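Local atomic coordinates of nicotinate-nucleotide pyrophosphorylase (Ehrlichia chaffeensis, PDB entry 3L0G), a protein that probably converts quinolinate into nicotinate mononucleotide by phosphoribosyl transfer and decarboxylation, a step in the biosynthesis of NAD(+). Residues 226-231 against 250-255; 179-184 against 208-213; 63-68 against 288-293; 57-62 against 100-105. All blocks are in the same frame, centred on the assembly; numbering follows the deposited sequence.

Contact 1: 226-231 against 250-255. With EDO (1,2-ethanediol), chain I.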
loop_
_atom_site.group_PDB
_atom_site.type_symbol
_atom_site.label_atom_id
_atom_site.label_comp_id
_atom_site.label_asym_id
_atom_site.label_seq_id
_atom_site.Cartn_x
_atom_site.Cartn_y
_atom_site.Cartn_z
ATOM N N ASN C 226 -29.896 -1.255 30.108
ATOM C CA ASN C 226 -29.270 -2.379 29.412
ATOM C C ASN C 226 -27.820 -2.636 29.850
ATOM O O ASN C 226 -27.159 -3.482 29.275
ATOM C CB ASN C 226 -29.330 -2.183 27.895
ATOM C CG ASN C 226 -30.697 -2.457 27.331
ATOM O OD1 ASN C 226 -31.608 -1.640 27.462
ATOM N ND2 ASN C 226 -30.862 -3.604 26.732
ATOM N N ASN C 227 -27.346 -1.921 30.873
ATOM C CA ASN C 227 -26.018 -2.115 31.436
ATOM C C ASN C 227 -24.850 -1.957 30.438
ATOM O O ASN C 227 -23.917 -2.749 30.464
ATOM C CB ASN C 227 -25.943 -3.487 32.137
ATOM C CG ASN C 227 -26.946 -3.627 33.260
ATOM O OD1 ASN C 227 -27.086 -2.741 34.092
ATOM N ND2 ASN C 227 -27.656 -4.753 33.287
ATOM N N VAL C 228 -24.898 -0.945 29.562
ATOM C CA VAL C 228 -23.802 -0.707 28.621
ATOM C C VAL C 228 -22.545 -0.261 29.351
ATOM O O VAL C 228 -22.592 0.182 30.479
ATOM C CB VAL C 228 -24.165 0.316 27.511
ATOM C CG1 VAL C 228 -25.235 -0.255 26.629
ATOM C CG2 VAL C 228 -24.578 1.635 28.092
ATOM N N ASP C 229 -21.410 -0.397 28.691
ATOM C CA ASP C 229 -20.142 -0.066 29.337
ATOM C C ASP C 229 -19.853 1.418 29.167
ATOM O O ASP C 229 -19.201 2.026 30.010
ATOM C CB ASP C 229 -19.021 -0.939 28.750
ATOM C CG ASP C 229 -19.278 -2.422 28.965
ATOM O OD1 ASP C 229 -19.070 -2.878 30.109
ATOM O OD2 ASP C 229 -19.690 -3.110 28.014
ATOM N N MET C 230 -20.393 2.011 28.108
ATOM C CA MET C 230 -20.016 3.359 27.706
ATOM C C MET C 230 -21.145 4.011 26.951
ATOM O O MET C 230 -21.762 3.404 26.075
ATOM C CB MET C 230 -18.761 3.308 26.824
ATOM C CG MET C 230 -18.341 4.637 26.152
ATOM S SD MET C 230 -16.711 4.441 25.386
ATOM C CE MET C 230 -16.962 5.314 23.807
ATOM N N ILE C 231 -21.417 5.249 27.331
ATOM C CA ILE C 231 -22.483 6.052 26.742
ATOM C C ILE C 231 -21.868 7.339 26.191
ATOM O O ILE C 231 -21.150 8.052 26.878
ATOM C CB ILE C 231 -23.572 6.379 27.774
ATOM C CG1 ILE C 231 -24.342 5.121 28.156
ATOM C CG2 ILE C 231 -24.544 7.411 27.209
ATOM C CD1 ILE C 231 -25.338 5.347 29.324
ATOM N N GLY C 250 -21.782 7.232 37.699
ATOM C CA GLY C 250 -20.580 6.418 37.561
ATOM C C GLY C 250 -20.755 4.936 37.227
ATOM O O GLY C 250 -19.803 4.180 37.365
ATOM N N LYS C 251 -21.947 4.532 36.780
ATOM C CA LYS C 251 -22.236 3.132 36.402
ATOM C C LYS C 251 -21.879 2.825 34.949
ATOM O O LYS C 251 -21.816 1.669 34.555
ATOM C CB LYS C 251 -23.717 2.808 36.622
ATOM C CG LYS C 251 -24.199 3.015 38.064
ATOM C CD LYS C 251 -25.656 2.580 38.278
ATOM C CE LYS C 251 -26.687 3.412 37.463
ATOM N NZ LYS C 251 -27.671 2.486 36.783
ATOM N N SER C 252 -21.671 3.864 34.143
ATOM C CA SER C 252 -21.129 3.685 32.810
ATOM C C SER C 252 -20.090 4.775 32.564
ATOM O O SER C 252 -20.098 5.809 33.207
ATOM C CB SER C 252 -22.278 3.677 31.771
ATOM O OG SER C 252 -21.840 3.946 30.461
ATOM N N VAL C 253 -19.153 4.498 31.664
ATOM C CA VAL C 253 -18.254 5.518 31.180
ATOM C C VAL C 253 -19.139 6.528 30.420
ATOM O O VAL C 253 -20.128 6.137 29.807
ATOM C CB VAL C 253 -17.139 4.894 30.287
ATOM C CG1 VAL C 253 -16.435 5.954 29.445
ATOM C CG2 VAL C 253 -16.114 4.085 31.183
ATOM N N LEU C 254 -18.825 7.813 30.518
ATOM C CA LEU C 254 -19.558 8.874 29.788
ATOM C C LEU C 254 -18.610 9.696 28.976
ATOM O O LEU C 254 -17.638 10.251 29.512
ATOM C CB LEU C 254 -20.273 9.842 30.758
ATOM C CG LEU C 254 -21.744 9.654 31.079
ATOM C CD1 LEU C 254 -22.235 10.761 32.037
ATOM C CD2 LEU C 254 -22.545 9.638 29.766
ATOM N N GLU C 255 -18.941 9.852 27.700
ATOM C CA GLU C 255 -18.120 10.601 26.768
ATOM C C GLU C 255 -19.013 11.638 26.118
ATOM O O GLU C 255 -20.131 11.302 25.741
ATOM C CB GLU C 255 -17.587 9.654 25.703
ATOM C CG GLU C 255 -16.875 10.315 24.577
ATOM C CD GLU C 255 -16.035 9.327 23.779
ATOM O OE1 GLU C 255 -15.991 9.476 22.552
ATOM O OE2 GLU C 255 -15.435 8.409 24.382
HETATM C C1 EDO I . -16.323 8.362 19.629
HETATM O O1 EDO I . -15.495 8.876 18.593
HETATM C C2 EDO I . -15.590 7.261 20.401
HETATM O O2 EDO I . -14.613 7.781 21.323
HETATM O O HOH W 1 -24.077 0.520 32.622
HETATM O O HOH W 2 -20.831 -1.106 33.182
#

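Contact 2: 179-184 against 208-213. With FMT (formic acid), chain J.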
loop_
_atom_site.group_PDB
_atom_site.type_symbol
_atom_site.label_atom_id
_atom_site.label_comp_id
_atom_site.label_asym_id
_atom_site.label_seq_id
_atom_site.Cartn_x
_atom_site.Cartn_y
_atom_site.Cartn_z
ATOM N N ASP C 179 -12.390 -2.745 15.288
ATOM C CA ASP C 179 -11.767 -3.027 16.605
ATOM C C ASP C 179 -12.459 -2.416 17.822
ATOM O O ASP C 179 -11.845 -2.280 18.880
ATOM C CB ASP C 179 -10.287 -2.639 16.621
ATOM C CG ASP C 179 -10.079 -1.179 16.344
ATOM O OD1 ASP C 179 -9.133 -0.545 16.905
ATOM O OD2 ASP C 179 -10.890 -0.657 15.545
ATOM N N GLY C 180 -13.724 -2.055 17.670
ATOM C CA GLY C 180 -14.566 -1.772 18.805
ATOM C C GLY C 180 -16.014 -1.599 18.380
ATOM O O GLY C 180 -16.297 -1.249 17.242
ATOM N N VAL C 181 -16.914 -1.839 19.320
ATOM C CA VAL C 181 -18.346 -1.659 19.119
ATOM C C VAL C 181 -18.744 -0.232 19.487
ATOM O O VAL C 181 -18.361 0.304 20.552
ATOM C CB VAL C 181 -19.159 -2.664 19.944
ATOM C CG1 VAL C 181 -20.650 -2.217 20.036
ATOM C CG2 VAL C 181 -19.005 -4.080 19.330
ATOM N N LEU C 182 -19.493 0.401 18.594
ATOM C CA LEU C 182 -20.074 1.707 18.906
ATOM C C LEU C 182 -21.382 1.762 18.158
ATOM O O LEU C 182 -21.384 1.906 16.947
ATOM C CB LEU C 182 -19.140 2.871 18.502
ATOM C CG LEU C 182 -19.718 4.266 18.812
ATOM C CD1 LEU C 182 -20.013 4.414 20.306
ATOM C CD2 LEU C 182 -18.770 5.385 18.349
ATOM N N ILE C 183 -22.473 1.596 18.911
ATOM C CA ILE C 183 -23.816 1.574 18.384
ATOM C C ILE C 183 -24.214 3.015 18.211
ATOM O O ILE C 183 -24.125 3.807 19.148
ATOM C CB ILE C 183 -24.788 0.870 19.369
ATOM C CG1 ILE C 183 -24.284 -0.584 19.637
ATOM C CG2 ILE C 183 -26.227 0.922 18.845
ATOM C CD1 ILE C 183 -25.047 -1.350 20.669
ATOM N N LYS C 184 -24.654 3.343 17.003
ATOM C CA LYS C 184 -24.839 4.716 16.573
ATOM C C LYS C 184 -26.285 5.037 16.368
ATOM O O LYS C 184 -27.118 4.126 16.294
ATOM C CB LYS C 184 -24.007 4.956 15.307
ATOM C CG LYS C 184 -22.526 5.024 15.651
ATOM C CD LYS C 184 -21.643 5.446 14.493
ATOM C CE LYS C 184 -20.184 5.542 14.903
ATOM N NZ LYS C 184 -19.751 6.884 15.442
ATOM N N GLU C 208 -18.435 -8.561 24.606
ATOM C CA GLU C 208 -17.865 -7.378 23.922
ATOM C C GLU C 208 -18.192 -6.142 24.737
ATOM O O GLU C 208 -19.307 -6.005 25.237
ATOM C CB GLU C 208 -18.424 -7.153 22.511
ATOM C CG GLU C 208 -17.578 -7.731 21.360
ATOM C CD GLU C 208 -16.233 -7.083 21.161
ATOM O OE1 GLU C 208 -16.098 -5.860 21.407
ATOM O OE2 GLU C 208 -15.302 -7.811 20.733
ATOM N N TYR C 209 -17.213 -5.256 24.855
ATOM C CA TYR C 209 -17.407 -3.967 25.479
ATOM C C TYR C 209 -18.400 -3.190 24.617
ATOM O O TYR C 209 -18.212 -3.099 23.388
ATOM C CB TYR C 209 -16.067 -3.241 25.524
ATOM C CG TYR C 209 -16.035 -1.946 26.272
ATOM C CD1 TYR C 209 -15.498 -1.877 27.559
ATOM C CD2 TYR C 209 -16.454 -0.775 25.671
ATOM C CE1 TYR C 209 -15.433 -0.679 28.228
ATOM C CE2 TYR C 209 -16.385 0.417 26.320
ATOM C CZ TYR C 209 -15.883 0.467 27.601
ATOM O OH TYR C 209 -15.809 1.670 28.231
ATOM N N ILE C 210 -19.437 -2.624 25.224
ATOM C CA ILE C 210 -20.470 -1.965 24.406
ATOM C C ILE C 210 -20.538 -0.500 24.690
ATOM O O ILE C 210 -20.834 -0.132 25.817
ATOM C CB ILE C 210 -21.872 -2.565 24.634
ATOM C CG1 ILE C 210 -21.848 -4.082 24.393
ATOM C CG2 ILE C 210 -22.875 -1.876 23.729
ATOM C CD1 ILE C 210 -23.232 -4.738 24.335
ATOM N N ALA C 211 -20.263 0.316 23.659
ATOM C CA ALA C 211 -20.535 1.769 23.657
ATOM C C ALA C 211 -21.740 2.101 22.793
ATOM O O ALA C 211 -21.934 1.490 21.751
ATOM C CB ALA C 211 -19.340 2.546 23.138
ATOM N N ILE C 212 -22.537 3.099 23.205
ATOM C CA ILE C 212 -23.714 3.505 22.434
ATOM C C ILE C 212 -23.895 5.024 22.430
ATOM O O ILE C 212 -23.722 5.677 23.456
ATOM C CB ILE C 212 -24.977 2.799 22.946
ATOM C CG1 ILE C 212 -26.221 3.180 22.101
ATOM C CG2 ILE C 212 -25.186 3.093 24.430
ATOM C CD1 ILE C 212 -27.485 2.260 22.356
ATOM N N GLU C 213 -24.206 5.601 21.277
ATOM C CA GLU C 213 -24.477 7.036 21.247
ATOM C C GLU C 213 -25.947 7.400 21.468
ATOM O O GLU C 213 -26.878 6.817 20.882
ATOM C CB GLU C 213 -23.885 7.742 20.033
ATOM C CG GLU C 213 -24.071 7.114 18.733
ATOM C CD GLU C 213 -23.696 8.050 17.566
ATOM O OE1 GLU C 213 -24.579 8.281 16.691
ATOM O OE2 GLU C 213 -22.529 8.547 17.556
HETATM C C FMT J . -15.901 6.470 16.120
HETATM O O1 FMT J . -15.132 5.640 16.622
HETATM O O2 FMT J . -16.832 6.159 15.366
HETATM O O HOH W 3 -16.142 -3.310 21.692
#

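Contact 3: 63-68 against 288-293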
loop_
_atom_site.group_PDB
_atom_site.type_symbol
_atom_site.label_atom_id
_atom_site.label_comp_id
_atom_site.label_asym_id
_atom_site.label_seq_id
_atom_site.Cartn_x
_atom_site.Cartn_y
_atom_site.Cartn_z
ATOM N N GLU C 63 6.605 29.132 13.963
ATOM C CA GLU C 63 5.778 29.473 15.138
ATOM C C GLU C 63 5.858 28.338 16.136
ATOM O O GLU C 63 6.407 27.297 15.826
ATOM C CB GLU C 63 4.315 29.645 14.744
ATOM C CG GLU C 63 3.834 28.488 13.854
ATOM C CD GLU C 63 2.359 28.519 13.501
ATOM O OE1 GLU C 63 1.526 28.901 14.344
ATOM O OE2 GLU C 63 2.041 28.097 12.376
ATOM N N ASN C 64 5.275 28.544 17.317
ATOM C CA ASN C 64 5.145 27.520 18.352
ATOM C C ASN C 64 4.353 26.314 17.816
ATOM O O ASN C 64 3.380 26.490 17.087
ATOM C CB ASN C 64 4.373 28.076 19.576
ATOM C CG ASN C 64 5.186 29.085 20.423
ATOM O OD1 ASN C 64 6.325 29.397 20.128
ATOM N ND2 ASN C 64 4.578 29.567 21.501
ATOM N N LEU C 65 4.744 25.110 18.213
ATOM C CA LEU C 65 4.016 23.911 17.817
ATOM C C LEU C 65 4.453 22.692 18.616
ATOM O O LEU C 65 5.518 22.695 19.291
ATOM C CB LEU C 65 4.133 23.650 16.316
ATOM C CG LEU C 65 5.518 23.721 15.673
ATOM C CD1 LEU C 65 6.279 22.450 16.024
ATOM C CD2 LEU C 65 5.405 23.836 14.156
ATOM N N VAL C 66 3.574 21.698 18.610
ATOM C CA VAL C 66 3.896 20.373 19.111
ATOM C C VAL C 66 4.411 19.606 17.906
ATOM O O VAL C 66 3.707 19.489 16.892
ATOM C CB VAL C 66 2.692 19.666 19.733
ATOM C CG1 VAL C 66 3.081 18.275 20.102
ATOM C CG2 VAL C 66 2.162 20.445 21.023
ATOM N N VAL C 67 5.644 19.117 17.988
ATOM C CA VAL C 67 6.277 18.438 16.848
ATOM C C VAL C 67 5.567 17.126 16.582
ATOM O O VAL C 67 5.338 16.352 17.523
ATOM C CB VAL C 67 7.790 18.175 17.098
ATOM C CG1 VAL C 67 8.399 17.341 15.977
ATOM C CG2 VAL C 67 8.568 19.491 17.211
ATOM N N CYS C 68 5.202 16.878 15.324
ATOM C CA CYS C 68 4.618 15.579 14.945
ATOM C C CYS C 68 4.914 15.265 13.479
ATOM O O CYS C 68 4.867 16.146 12.631
ATOM C CB CYS C 68 3.122 15.568 15.205
ATOM S SG CYS C 68 2.394 13.871 15.279
ATOM N N LYS C 288 0.416 23.793 10.846
ATOM C CA LYS C 288 1.494 24.646 11.334
ATOM C C LYS C 288 2.431 25.013 10.190
ATOM O O LYS C 288 2.581 24.285 9.200
ATOM C CB LYS C 288 2.261 23.962 12.452
ATOM C CG LYS C 288 1.433 23.755 13.712
ATOM C CD LYS C 288 0.955 25.100 14.248
ATOM C CE LYS C 288 0.522 25.015 15.672
ATOM N NZ LYS C 288 0.011 26.331 16.137
ATOM N N ASP C 289 3.055 26.166 10.340
ATOM C CA ASP C 289 3.934 26.702 9.350
ATOM C C ASP C 289 5.351 26.264 9.690
ATOM O O ASP C 289 5.898 26.607 10.769
ATOM C CB ASP C 289 3.781 28.242 9.306
ATOM C CG ASP C 289 4.494 28.865 8.138
ATOM O OD1 ASP C 289 5.111 28.105 7.360
ATOM O OD2 ASP C 289 4.476 30.122 8.013
ATOM N N ILE C 290 5.915 25.494 8.765
ATOM C CA ILE C 290 7.247 24.878 8.861
ATOM C C ILE C 290 7.835 24.923 7.456
ATOM O O ILE C 290 7.126 24.641 6.503
ATOM C CB ILE C 290 7.147 23.406 9.315
ATOM C CG1 ILE C 290 6.433 23.319 10.673
ATOM C CG2 ILE C 290 8.536 22.734 9.383
ATOM C CD1 ILE C 290 6.021 21.879 11.106
ATOM N N GLY C 291 9.103 25.305 7.320
ATOM C CA GLY C 291 9.707 25.474 5.984
ATOM C C GLY C 291 11.027 24.783 5.825
ATOM O O GLY C 291 11.582 24.325 6.795
ATOM N N LEU C 292 11.535 24.737 4.592
ATOM C CA LEU C 292 12.836 24.175 4.281
ATOM C C LEU C 292 13.749 25.323 3.852
ATOM O O LEU C 292 13.520 25.951 2.826
ATOM C CB LEU C 292 12.725 23.149 3.152
ATOM C CG LEU C 292 14.049 22.487 2.707
ATOM C CD1 LEU C 292 14.740 21.813 3.869
ATOM C CD2 LEU C 292 13.799 21.471 1.588
ATOM N N ASP C 293 14.760 25.604 4.663
ATOM C CA ASP C 293 15.661 26.721 4.437
ATOM C C ASP C 293 16.973 26.128 3.951
ATOM O O ASP C 293 17.482 25.173 4.553
ATOM C CB ASP C 293 15.882 27.538 5.715
ATOM C CG ASP C 293 14.621 28.342 6.156
ATOM O OD1 ASP C 293 13.821 28.793 5.304
ATOM O OD2 ASP C 293 14.430 28.548 7.373
HETATM O O HOH W 4 1.720 28.468 16.751
#

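Contact 4: 57-62 against 100-105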
loop_
_atom_site.group_PDB
_atom_site.type_symbol
_atom_site.label_atom_id
_atom_site.label_comp_id
_atom_site.label_asym_id
_atom_site.label_seq_id
_atom_site.Cartn_x
_atom_site.Cartn_y
_atom_site.Cartn_z
ATOM N N PHE C 57 20.928 22.335 4.652
ATOM C CA PHE C 57 19.497 22.595 4.828
ATOM C C PHE C 57 19.062 22.515 6.282
ATOM O O PHE C 57 19.709 21.858 7.091
ATOM C CB PHE C 57 18.686 21.600 3.991
ATOM C CG PHE C 57 18.611 20.212 4.564
ATOM C CD1 PHE C 57 17.570 19.851 5.409
ATOM C CD2 PHE C 57 19.551 19.248 4.226
ATOM C CE1 PHE C 57 17.480 18.575 5.931
ATOM C CE2 PHE C 57 19.467 17.961 4.759
ATOM C CZ PHE C 57 18.438 17.635 5.614
ATOM N N ALA C 58 17.936 23.159 6.575
ATOM C CA ALA C 58 17.237 23.060 7.845
ATOM C C ALA C 58 15.716 23.120 7.652
ATOM O O ALA C 58 15.197 23.913 6.842
ATOM C CB ALA C 58 17.681 24.197 8.797
ATOM N N ILE C 59 15.009 22.288 8.404
ATOM C CA ILE C 59 13.569 22.318 8.468
ATOM C C ILE C 59 13.275 23.108 9.718
ATOM O O ILE C 59 13.606 22.655 10.799
ATOM C CB ILE C 59 12.987 20.884 8.621
ATOM C CG1 ILE C 59 13.427 19.987 7.454
ATOM C CG2 ILE C 59 11.472 20.922 8.769
ATOM C CD1 ILE C 59 12.478 19.929 6.322
ATOM N N ASN C 60 12.670 24.289 9.561
ATOM C CA ASN C 60 12.518 25.252 10.628
ATOM C C ASN C 60 11.056 25.592 10.822
ATOM O O ASN C 60 10.336 25.833 9.858
ATOM C CB ASN C 60 13.308 26.550 10.294
ATOM C CG ASN C 60 14.809 26.364 10.407
ATOM O OD1 ASN C 60 15.289 25.620 11.282
ATOM N ND2 ASN C 60 15.564 27.057 9.543
ATOM N N THR C 61 10.609 25.564 12.072
ATOM C CA THR C 61 9.291 26.101 12.434
ATOM C C THR C 61 9.234 27.617 12.244
ATOM O O THR C 61 10.250 28.313 12.396
ATOM C CB THR C 61 8.957 25.856 13.884
ATOM O OG1 THR C 61 9.725 26.746 14.719
ATOM C CG2 THR C 61 9.203 24.394 14.278
ATOM N N ARG C 62 8.042 28.115 11.928
ATOM C CA ARG C 62 7.795 29.540 11.851
ATOM C C ARG C 62 6.876 30.003 12.979
ATOM O O ARG C 62 6.419 31.148 12.950
ATOM C CB ARG C 62 7.152 29.933 10.514
ATOM C CG ARG C 62 7.701 29.278 9.257
ATOM C CD ARG C 62 9.163 29.552 9.040
ATOM N NE ARG C 62 9.563 29.203 7.675
ATOM C CZ ARG C 62 10.821 29.079 7.244
ATOM N NH1 ARG C 62 11.862 29.256 8.072
ATOM N NH2 ARG C 62 11.035 28.759 5.968
ATOM N N SER C 100 12.547 27.310 15.452
ATOM C CA SER C 100 13.211 26.153 15.963
ATOM C C SER C 100 13.539 25.199 14.802
ATOM O O SER C 100 12.649 24.891 13.979
ATOM C CB SER C 100 12.291 25.476 16.982
ATOM O OG SER C 100 12.875 24.277 17.447
ATOM N N THR C 101 14.783 24.708 14.771
ATOM C CA THR C 101 15.260 23.700 13.840
ATOM C C THR C 101 14.913 22.297 14.306
ATOM O O THR C 101 15.426 21.793 15.319
ATOM C CB THR C 101 16.793 23.802 13.625
ATOM O OG1 THR C 101 17.128 25.133 13.215
ATOM C CG2 THR C 101 17.291 22.792 12.533
ATOM N N LEU C 102 14.012 21.668 13.561
ATOM C CA LEU C 102 13.604 20.314 13.811
ATOM C C LEU C 102 14.656 19.329 13.309
ATOM O O LEU C 102 14.940 18.348 13.977
ATOM C CB LEU C 102 12.285 20.040 13.081
ATOM C CG LEU C 102 11.077 20.943 13.408
ATOM C CD1 LEU C 102 9.798 20.332 12.788
ATOM C CD2 LEU C 102 10.942 21.074 14.911
ATOM N N VAL C 103 15.186 19.581 12.110
ATOM C CA VAL C 103 16.146 18.703 11.453
ATOM C C VAL C 103 17.074 19.582 10.662
ATOM O O VAL C 103 16.664 20.613 10.133
ATOM C CB VAL C 103 15.434 17.715 10.461
ATOM C CG1 VAL C 103 16.445 16.828 9.767
ATOM C CG2 VAL C 103 14.416 16.855 11.187
ATOM N N SER C 104 18.339 19.206 10.583
ATOM C CA SER C 104 19.254 19.907 9.728
ATOM C C SER C 104 20.180 18.903 9.065
ATOM O O SER C 104 20.307 17.752 9.503
ATOM C CB SER C 104 20.059 20.927 10.543
ATOM O OG SER C 104 20.981 20.285 11.394
ATOM N N GLY C 105 20.845 19.331 8.010
ATOM C CA GLY C 105 21.812 18.456 7.368
ATOM C C GLY C 105 22.414 18.978 6.082
ATOM O O GLY C 105 22.359 20.188 5.799
#

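Contact 1: 226-231 against 250-255
Ile-231 and Val-253 meet through a backbone bond, Ile-231 N to Val-253 O at 2.9 Å, in the tight half of this parallel strand pair. Val-253 O is gripped twice: Ser-252 OG donates to it from the opposite face of its carbonyl plane. The serine hydroxyl gets there by standing anti to its own nitrogen (chi1 160°), which also lays it against Ile-231 CG1. The strands are closed further by Val-253 N to Asp-229 O and by Glu-255 N to Ile-231 O, both 3.0 Å. Beside them Leu-254 runs alongside Ile-231, its CD2 methyl 3.9 Å from Ile-231 CG2. On the other face of the sheet Met-230 CG rests on Val-253 CG1 at 4.0 Å, and the bent thioether chain carries Met-230 CE to within 3.5 Å of Glu-255 OE2. That carboxylate is held from elsewhere, by Arg-148, Ser-277 and a bound ethanediol. Toward Lys-251 the strands part and solvent enters: one water sits 2.6 Å from Val-228 O and also reaches Lys-251 O, in place of direct backbone pairing. The contact belongs to a beta-alpha-beta unit, strand 230-234, helix 238-248 and strand 253-257. Strand 210-214 flanks it beyond Met-230, while helix 217-225 covers Ile-231 and helix 194-204 touches Val-228.

Contact 2: 179-184 against 208-213
One water joins Val-181 to Glu-208 and Tyr-209 where the two segments diverge: it accepts from Val-181 N at 2.9 Å and donates to Glu-208 OE1 at 2.6 Å and to Tyr-209 O at 2.7 Å. The glutamate comes round to it by a bend at chi2 (-66°), its OE1 also passing near Val-181 CG2. Farther along, direct bonds take over. Ile-183 N gives a nearly straight bond to Ala-211 O, and Glu-213 N reaches Ile-183 O at 2.8 Å, almost in line with the carbonyl. Strand 181-183 is one of the two edge strands, within this chain, of the parallel sheet that forms the incomplete alpha/beta barrel of quinolinate phosphoribosyltransferases. Its backbone is met from outside by a second subunit, whose Thr-45 hydroxyl bonds to Leu-182 N. On one face of the sheet Leu-182 CD1 presses on Ala-211 CB at 3.5 Å, tighter than usual carbon packing. The other face carries the isoleucines: Ile-183 CD1 touches Ile-210 CG2, while its CB lies 3.9 Å from Ile-212 CG1. At the strand end Glu-213 folds over the backbone of Lys-184, its OE1 accepting from Asp-185 N at the start of helix 185-191. Its other oxygen, OE2, makes a long salt bridge of 3.9 Å to Lys-184 NZ. Lys-184 NZ also donates to O2 of a bound formate, probably from the crystallisation liquor, at 3.0 Å; Arg-174 and Arg-151 also bond to the formate, consistent with a pocket for an anionic group.

Contact 3: 63-68 against 288-293
The carboxylates of Glu-63 and Asp-289 stand almost perpendicular, with 87° between their planes, and it is the glutamate that does the binding. Over one face of the Glu-63 group passes the lysine chain, Lys-288 CD lying 3.8 Å from Glu-63 CD. At one oxygen of the carboxylate, Asp-289 N donates to Glu-63 OE2 at 3.0 Å, approaching on the anti side of that oxygen and 19° out of the carboxylate plane. Here the chain coming back from the parallel sheet, about to form strand 290-294 at the margin of the antiparallel sheet with strand 54-61, meets the turn between strands 54-61 and 65-66. Glu-63 CG is flanked by both its backbone nitrogen and its carbonyl carbon (chi1 47°), from where the extended acid reaches across to Asp-289. Lys-288 NZ forms a salt bridge with Glu-63 OE1 at 3.5 Å, too long for more than a weak hydrogen bond. A water bridges this corner: it accepts from Lys-288 NZ and donates to Glu-63 OE1 and Asn-64 O, joining all three residues. Inside the polar rim the side chains of Leu-65 and Lys-288 run past each other in opposite directions, and helix 116-139 touches both through Ser-131. The leucine then turns to the sheet, where its methyl Leu-65 CD2 lies 3.7 Å from Ile-290 CG1.

Contact 4: 57-62 against 100-105
A beta bulge interrupts the antiparallel pairing of strands 54-61 and 101-108, with Leu-102 and Val-103 together facing Ile-59. Ile-59 N donates to Val-103 O at 2.9 Å, whereas Ile-59 O receives Leu-102 N at a C=O...N angle of 172°. Past the bulge, Thr-61 and Ser-100 are tied twice: Thr-61 N donates to Ser-100 O, and Ser-100 N to Thr-61 OG1 at 3.0 Å. That hydroxyl is also bonded to Gly-97 O, so it both gives and receives. Between these lies the shortest polar link, Thr-101 OG1 to Asn-60 OD1 at 2.7 Å, made by two side chains running abreast. The amide's other end, ND2, is bonded to Asp-293 of strand 290-294, which flanks strand 54-61 on its other side in the four-stranded antiparallel sheet of the N-terminal domain. At the far end Phe-57 and Gly-105 form a hydrogen-bonded pair, Phe-57 N reaching Gly-105 O at 2.8 Å. With chi1 of 76° the phenyl group folds back over the glycine, and Gly-105 N lies 3.7 Å above the centre of one ring face. The same side of the sheet carries Ile-59 and Val-103, which pack against Leu-73 of helix 70-79. Near the bulge, Leu-102 crosses Thr-61 at about a right angle, Leu-102 CD2 to Thr-61 CG2 at 3.8 Å.

In the fold
The contacts form two pairs on opposite sides of the chain's centre. Contacts 1 and 2 share the parallel sheet, their centres 11 Å apart, and join where Asp-229 OD2 meets Ile-210 N at 2.8 Å. The centres of contacts 3 and 4 are 8 Å apart, and strand 290-294 of contact 3 neighbours strand 54-61 of contact 4 in the four-stranded antiparallel sheet; Asp-293 OD2 and Arg-62 NH1 form a salt bridge at 2.8 Å. Contact 3 closes a loop within which contacts 1 and 2 are nested, about 40 and 37 Å away between centres. Ethanediol at contact 1 and formate at contact 2 lie in one pocket, probably part of the active site; within the same chain contacts 3 and 4 are far from it.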